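PDB 5EJD: TqaA from Penicillium aethiopicum, which probably carries, on the phosphopantetheine arm of its third thiolation (carrier) domain, intermediates of a nonribosomal peptide synthetase. Local coordinates for residues T18-P23 with D31-R36; E11-W16 with P66-L71. One frame throughout, in Å; residues are numbered along the deposited sequence.

Contact 1. Residues T18-P23 with D31-R36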
loop_
_atom_site.group_PDB
_atom_site.type_symbol
_atom_site.label_atom_id
_atom_site.label_comp_id
_atom_site.label_asym_id
_atom_site.label_seq_id
_atom_site.Cartn_x
_atom_site.Cartn_y
_atom_site.Cartn_z
ATOM N N THR B 18 7.961 9.422 18.587
ATOM C CA THR B 18 8.358 8.181 17.940
ATOM C C THR B 18 7.997 8.214 16.452
ATOM O O THR B 18 8.790 7.833 15.616
ATOM C CB THR B 18 7.572 7.008 18.573
ATOM O OG1 THR B 18 7.710 7.016 19.993
ATOM C CG2 THR B 18 7.982 5.670 18.035
ATOM N N VAL B 19 6.817 8.713 16.137
ATOM C CA VAL B 19 6.301 8.605 14.788
ATOM C C VAL B 19 6.990 9.601 13.866
ATOM O O VAL B 19 7.178 9.337 12.706
ATOM C CB VAL B 19 4.765 8.791 14.828
ATOM C CG1 VAL B 19 4.201 9.369 13.560
ATOM C CG2 VAL B 19 4.094 7.456 15.129
ATOM N N LEU B 20 7.234 10.794 14.361
ATOM C CA LEU B 20 7.897 11.824 13.584
ATOM C C LEU B 20 9.425 11.775 13.748
ATOM O O LEU B 20 10.114 12.471 13.034
ATOM C CB LEU B 20 7.373 13.217 13.979
ATOM C CG LEU B 20 5.862 13.388 13.857
ATOM C CD1 LEU B 20 5.448 14.717 14.464
ATOM C CD2 LEU B 20 5.373 13.307 12.425
ATOM N N ASP B 21 9.953 10.941 14.647
ATOM C CA ASP B 21 11.412 10.828 14.871
ATOM C C ASP B 21 12.018 12.178 15.245
ATOM O O ASP B 21 13.034 12.598 14.715
ATOM C CB ASP B 21 12.098 10.251 13.636
ATOM C CG ASP B 21 12.169 8.723 13.663
ATOM O OD1 ASP B 21 12.588 8.198 14.725
ATOM O OD2 ASP B 21 11.775 8.041 12.653
ATOM N N ILE B 22 11.337 12.864 16.142
ATOM C CA ILE B 22 11.786 14.123 16.675
ATOM C C ILE B 22 11.894 13.966 18.191
ATOM O O ILE B 22 11.242 13.110 18.763
ATOM C CB ILE B 22 10.923 15.319 16.251
ATOM C CG1 ILE B 22 9.439 15.085 16.419
ATOM C CG2 ILE B 22 11.154 15.627 14.779
ATOM C CD1 ILE B 22 8.819 15.787 17.578
ATOM N N PRO B 23 12.775 14.759 18.832
ATOM C CA PRO B 23 13.017 14.513 20.266
ATOM C C PRO B 23 11.897 15.081 21.123
ATOM O O PRO B 23 11.333 16.148 20.825
ATOM C CB PRO B 23 14.379 15.181 20.541
ATOM C CG PRO B 23 14.610 16.099 19.402
ATOM C CD PRO B 23 13.747 15.700 18.238
ATOM N N ASP B 31 1.921 22.565 19.457
ATOM C CA ASP B 31 2.441 22.029 18.210
ATOM C C ASP B 31 1.363 21.385 17.310
ATOM O O ASP B 31 0.431 20.721 17.767
ATOM C CB ASP B 31 3.525 20.995 18.460
ATOM C CG ASP B 31 4.891 21.606 18.651
ATOM O OD1 ASP B 31 5.156 22.694 18.108
ATOM O OD2 ASP B 31 5.736 20.962 19.320
ATOM N N ASN B 32 1.527 21.641 16.019
ATOM C CA ASN B 32 0.666 21.135 14.985
ATOM C C ASN B 32 1.329 19.933 14.299
ATOM O O ASN B 32 2.439 20.034 13.764
ATOM C CB ASN B 32 0.416 22.264 13.986
ATOM C CG ASN B 32 -0.454 21.839 12.850
ATOM O OD1 ASN B 32 -0.131 20.883 12.113
ATOM N ND2 ASN B 32 -1.600 22.471 12.726
ATOM N N PHE B 33 0.616 18.820 14.266
ATOM C CA PHE B 33 1.141 17.577 13.718
ATOM C C PHE B 33 1.723 17.726 12.306
ATOM O O PHE B 33 2.780 17.199 12.005
ATOM C CB PHE B 33 0.026 16.522 13.709
ATOM C CG PHE B 33 0.493 15.113 13.355
ATOM C CD1 PHE B 33 0.225 14.588 12.106
ATOM C CD2 PHE B 33 1.101 14.324 14.282
ATOM C CE1 PHE B 33 0.612 13.320 11.767
ATOM C CE2 PHE B 33 1.503 13.041 13.957
ATOM C CZ PHE B 33 1.258 12.538 12.690
ATOM N N PHE B 34 1.015 18.433 11.442
ATOM C CA PHE B 34 1.425 18.582 10.049
ATOM C C PHE B 34 2.568 19.587 9.898
ATOM O O PHE B 34 3.513 19.332 9.150
ATOM C CB PHE B 34 0.217 18.945 9.174
ATOM C CG PHE B 34 -0.864 17.892 9.221
ATOM C CD1 PHE B 34 -0.781 16.771 8.418
ATOM C CD2 PHE B 34 -1.910 17.985 10.095
ATOM C CE1 PHE B 34 -1.755 15.788 8.457
ATOM C CE2 PHE B 34 -2.898 16.997 10.133
ATOM C CZ PHE B 34 -2.825 15.897 9.311
ATOM N N PHE B 35 2.545 20.667 10.671
ATOM C CA PHE B 35 3.658 21.582 10.655
ATOM C C PHE B 35 4.960 20.935 11.149
ATOM O O PHE B 35 6.023 21.329 10.683
ATOM C CB PHE B 35 3.326 22.830 11.431
ATOM C CG PHE B 35 4.368 23.930 11.317
ATOM C CD1 PHE B 35 4.425 24.742 10.174
ATOM C CD2 PHE B 35 5.280 24.189 12.386
ATOM C CE1 PHE B 35 5.363 25.761 10.095
ATOM C CE2 PHE B 35 6.226 25.215 12.298
ATOM C CZ PHE B 35 6.266 25.997 11.158
ATOM N N ARG B 36 4.901 19.970 12.076
ATOM C CA ARG B 36 6.104 19.276 12.483
ATOM C C ARG B 36 6.527 18.176 11.494
ATOM O O ARG B 36 7.488 17.464 11.756
ATOM C CB ARG B 36 5.972 18.688 13.887
ATOM C CG ARG B 36 5.751 19.694 15.038
ATOM C CD ARG B 36 6.862 20.724 15.195
ATOM N NE ARG B 36 8.171 20.132 15.445
ATOM C CZ ARG B 36 8.669 19.885 16.652
ATOM N NH1 ARG B 36 9.862 19.310 16.760
ATOM N NH2 ARG B 36 7.976 20.175 17.745
#
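L20, I22 and V19, at and just beyond the end of helix 7-20, meet the side chains of R36 and F33 from the irregular segment 31-36, where 33-35 have helical backbone angles. No hydrogen bond crosses the contact. R36 can be followed outward from its root. Its CB lies 4.0 Å from L20 CD1, and the two side chains cross at about a right angle. CG lies beside the backbone N (chi1 -62°), and the chain bends at chi2 and chi3. The guanidinium lies by I22. One face of this flat group receives the tip of I22, with CD1 3.8 Å from R36 NH1, an apolar methyl against a cationic group. NH1 also hydrogen-bonds T26 OG1. At the second tip, R36 NH2 forms a salt bridge with D31 OD2 at 2.8 Å; as a hydrogen bond it is weak, the N-H...O angle being only 125°. D31 CG sits in the guanidinium plane at its edge, and D31 OD2 also accepts from S28 N, so the carboxylate is gripped from two parts of the loop. L20 splits its methyls between two partners: CD1 takes R36, while CD2 approaches the F33 ring obliquely, 4.2 Å from CE2. V19 CG1 comes to the edge of that ring near CZ. Residues 32-35 form an Asx motif, with N32 OD1 accepting from F35 N at 3.0 Å, the donor standing above the carbonyl plane. Around this surface contact, V19 and F33 both touch D42 of helix 40-52, W16 of helix 7-20 meets the F33 ring edge-to-face, and segment 31-36 runs beside the start of helix 68-74 and the turn before it.

Contact 2. Residues E11-W16 with P66-L71; sequences ELANIW and PVLSEL
L68 pushes into the hollow between L12, A13 and W16 on helix 7-20, and its branched end fills it. Its CG is anti to the backbone N (chi1 -163°). The side chain and the W16 indole slide past each other in opposite directions. L68 CD1 lies over one indole face in a CH-pi contact, 4.0 Å from the centroid of the six-membered ring and 10° off its normal; the same methyl rests 4.1 Å from A13 CB and also meets A13 CA. Nearer the root, L68 CB meets W16 CH2 over the same face. The outer end of the indole in turn reaches the turn before helix 68-74: P66 O stands at the ring edge, 3.6 Å from W16 CH2. The reciprocal bump is L12. Its CD2 enters between L68 and L71, 3.8 Å from L68 CG and likewise 3.8 Å from L71 CD2, and it also touches the carbonyl L68 O. L12 and L71 cross at about a right angle, and L71 CD2 approaches the W16 ring at its edge, near NE1. No hydrogen bond spans the interface, which is mainly apolar interdigitation between helix 7-20 and the start of helix 68-74 with the turn before it. Beyond it, F57 adds to L12, I24 to A13 and I27 to L68, while D61 and I62 of helix 59-64 meet L71. This is the hydrophobic core between the first and last helices of the small four-helix fold of peptidyl carrier domains, whose phosphopantetheine is attached at S40, away from this interior.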
loop_
_atom_site.group_PDB
_atom_site.type_symbol
_atom_site.label_atom_id
_atom_site.label_comp_id
_atom_site.label_asym_id
_atom_site.label_seq_id
_atom_site.Cartn_x
_atom_site.Cartn_y
_atom_site.Cartn_z
ATOM N N GLU B 11 1.316 11.485 26.918
ATOM C CA GLU B 11 1.368 10.211 26.214
ATOM C C GLU B 11 1.361 10.495 24.704
ATOM O O GLU B 11 2.088 9.875 23.942
ATOM C CB GLU B 11 0.298 9.153 26.624
ATOM C CG GLU B 11 0.934 7.869 27.181
ATOM C CD GLU B 11 1.999 7.127 26.327
ATOM O OE1 GLU B 11 2.230 7.304 25.096
ATOM O OE2 GLU B 11 2.639 6.268 26.957
ATOM N N LEU B 12 0.564 11.467 24.302
ATOM C CA LEU B 12 0.489 11.859 22.905
ATOM C C LEU B 12 1.793 12.447 22.351
ATOM O O LEU B 12 2.175 12.169 21.222
ATOM C CB LEU B 12 -0.636 12.860 22.754
ATOM C CG LEU B 12 -1.115 13.096 21.361
ATOM C CD1 LEU B 12 -1.587 11.787 20.730
ATOM C CD2 LEU B 12 -2.246 14.130 21.433
ATOM N N ALA B 13 2.501 13.197 23.174
ATOM C CA ALA B 13 3.754 13.754 22.771
ATOM C C ALA B 13 4.785 12.672 22.531
ATOM O O ALA B 13 5.604 12.752 21.615
ATOM C CB ALA B 13 4.261 14.713 23.838
ATOM N N ASN B 14 4.795 11.679 23.398
ATOM C CA ASN B 14 5.658 10.558 23.199
ATOM C C ASN B 14 5.361 9.839 21.892
ATOM O O ASN B 14 6.255 9.352 21.210
ATOM C CB ASN B 14 5.551 9.647 24.384
ATOM C CG ASN B 14 6.568 8.532 24.356
ATOM O OD1 ASN B 14 7.747 8.750 24.058
ATOM N ND2 ASN B 14 6.119 7.321 24.648
ATOM N N ILE B 15 4.097 9.719 21.578
ATOM C CA ILE B 15 3.702 9.087 20.336
ATOM C C ILE B 15 4.199 9.915 19.134
ATOM O O ILE B 15 4.729 9.359 18.175
ATOM C CB ILE B 15 2.175 8.930 20.287
ATOM C CG1 ILE B 15 1.768 7.800 21.225
ATOM C CG2 ILE B 15 1.691 8.638 18.877
ATOM C CD1 ILE B 15 0.290 7.764 21.470
ATOM N N TRP B 16 4.014 11.226 19.186
ATOM C CA TRP B 16 4.479 12.065 18.091
ATOM C C TRP B 16 5.983 11.972 17.956
ATOM O O TRP B 16 6.523 11.969 16.859
ATOM C CB TRP B 16 4.096 13.504 18.352
ATOM C CG TRP B 16 2.672 13.812 18.128
ATOM C CD1 TRP B 16 1.628 12.960 18.185
ATOM C CD2 TRP B 16 2.120 15.104 17.878
ATOM N NE1 TRP B 16 0.442 13.643 17.980
ATOM C CE2 TRP B 16 0.730 14.961 17.778
ATOM C CE3 TRP B 16 2.681 16.360 17.675
ATOM C CZ2 TRP B 16 -0.099 16.010 17.499
ATOM C CZ3 TRP B 16 1.845 17.424 17.413
ATOM C CH2 TRP B 16 0.474 17.245 17.335
ATOM N N PRO B 66 -5.526 19.140 14.651
ATOM C CA PRO B 66 -4.091 18.987 14.381
ATOM C C PRO B 66 -3.171 19.444 15.516
ATOM O O PRO B 66 -1.992 19.090 15.514
ATOM C CB PRO B 66 -3.876 19.871 13.150
ATOM C CG PRO B 66 -4.938 20.912 13.251
ATOM C CD PRO B 66 -6.129 20.223 13.855
ATOM N N VAL B 67 -3.695 20.217 16.462
ATOM C CA VAL B 67 -2.879 20.745 17.544
ATOM C C VAL B 67 -2.897 19.762 18.693
ATOM O O VAL B 67 -3.964 19.239 19.061
ATOM C CB VAL B 67 -3.382 22.140 17.984
ATOM C CG1 VAL B 67 -2.718 22.575 19.285
ATOM C CG2 VAL B 67 -3.096 23.160 16.901
ATOM N N LEU B 68 -1.737 19.530 19.300
ATOM C CA LEU B 68 -1.608 18.452 20.284
ATOM C C LEU B 68 -2.616 18.537 21.416
ATOM O O LEU B 68 -3.305 17.559 21.710
ATOM C CB LEU B 68 -0.213 18.401 20.852
ATOM C CG LEU B 68 0.171 17.104 21.568
ATOM C CD1 LEU B 68 1.666 16.913 21.501
ATOM C CD2 LEU B 68 -0.242 17.098 23.014
ATOM N N SER B 69 -2.706 19.691 22.055
ATOM C CA SER B 69 -3.596 19.856 23.194
ATOM C C SER B 69 -5.038 19.579 22.805
ATOM O O SER B 69 -5.764 18.977 23.588
ATOM C CB SER B 69 -3.465 21.267 23.803
ATOM O OG SER B 69 -3.823 22.258 22.863
ATOM N N GLU B 70 -5.461 20.037 21.627
ATOM C CA GLU B 70 -6.823 19.774 21.142
ATOM C C GLU B 70 -7.089 18.316 20.829
ATOM O O GLU B 70 -8.145 17.793 21.144
ATOM C CB GLU B 70 -7.111 20.572 19.925
ATOM C CG GLU B 70 -7.287 22.068 20.118
ATOM C CD GLU B 70 -7.797 22.625 18.735
ATOM O OE1 GLU B 70 -7.263 22.258 17.636
ATOM O OE2 GLU B 70 -8.816 23.334 18.651
ATOM N N LEU B 71 -6.091 17.633 20.286
ATOM C CA LEU B 71 -6.228 16.222 20.018
ATOM C C LEU B 71 -6.304 15.415 21.312
ATOM O O LEU B 71 -7.008 14.400 21.385
ATOM C CB LEU B 71 -5.065 15.710 19.136
ATOM C CG LEU B 71 -5.035 14.217 18.787
ATOM C CD1 LEU B 71 -6.277 13.794 18.022
ATOM C CD2 LEU B 71 -3.808 13.900 17.987
#

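From the N terminus, helix 7-20 supplies residues 11-16 to contact 2, then its last residues and the loop that follows give 18-23 to contact 1. The chain turns through the inter-helix loop and returns at 31-36, closing contact 1 with seven intervening residues. It continues through helix 40-52, which begins with S40, and helix 59-64 before 66-71 closes contact 2, so the closure of contact 1 lies within that of contact 2 and the two do not cross. Their second segments are probably hydrogen-bonded, F33 N to P66 O and D31 O to L68 N, tying the inter-helix loop to the start of helix 68-74 and the turn before it.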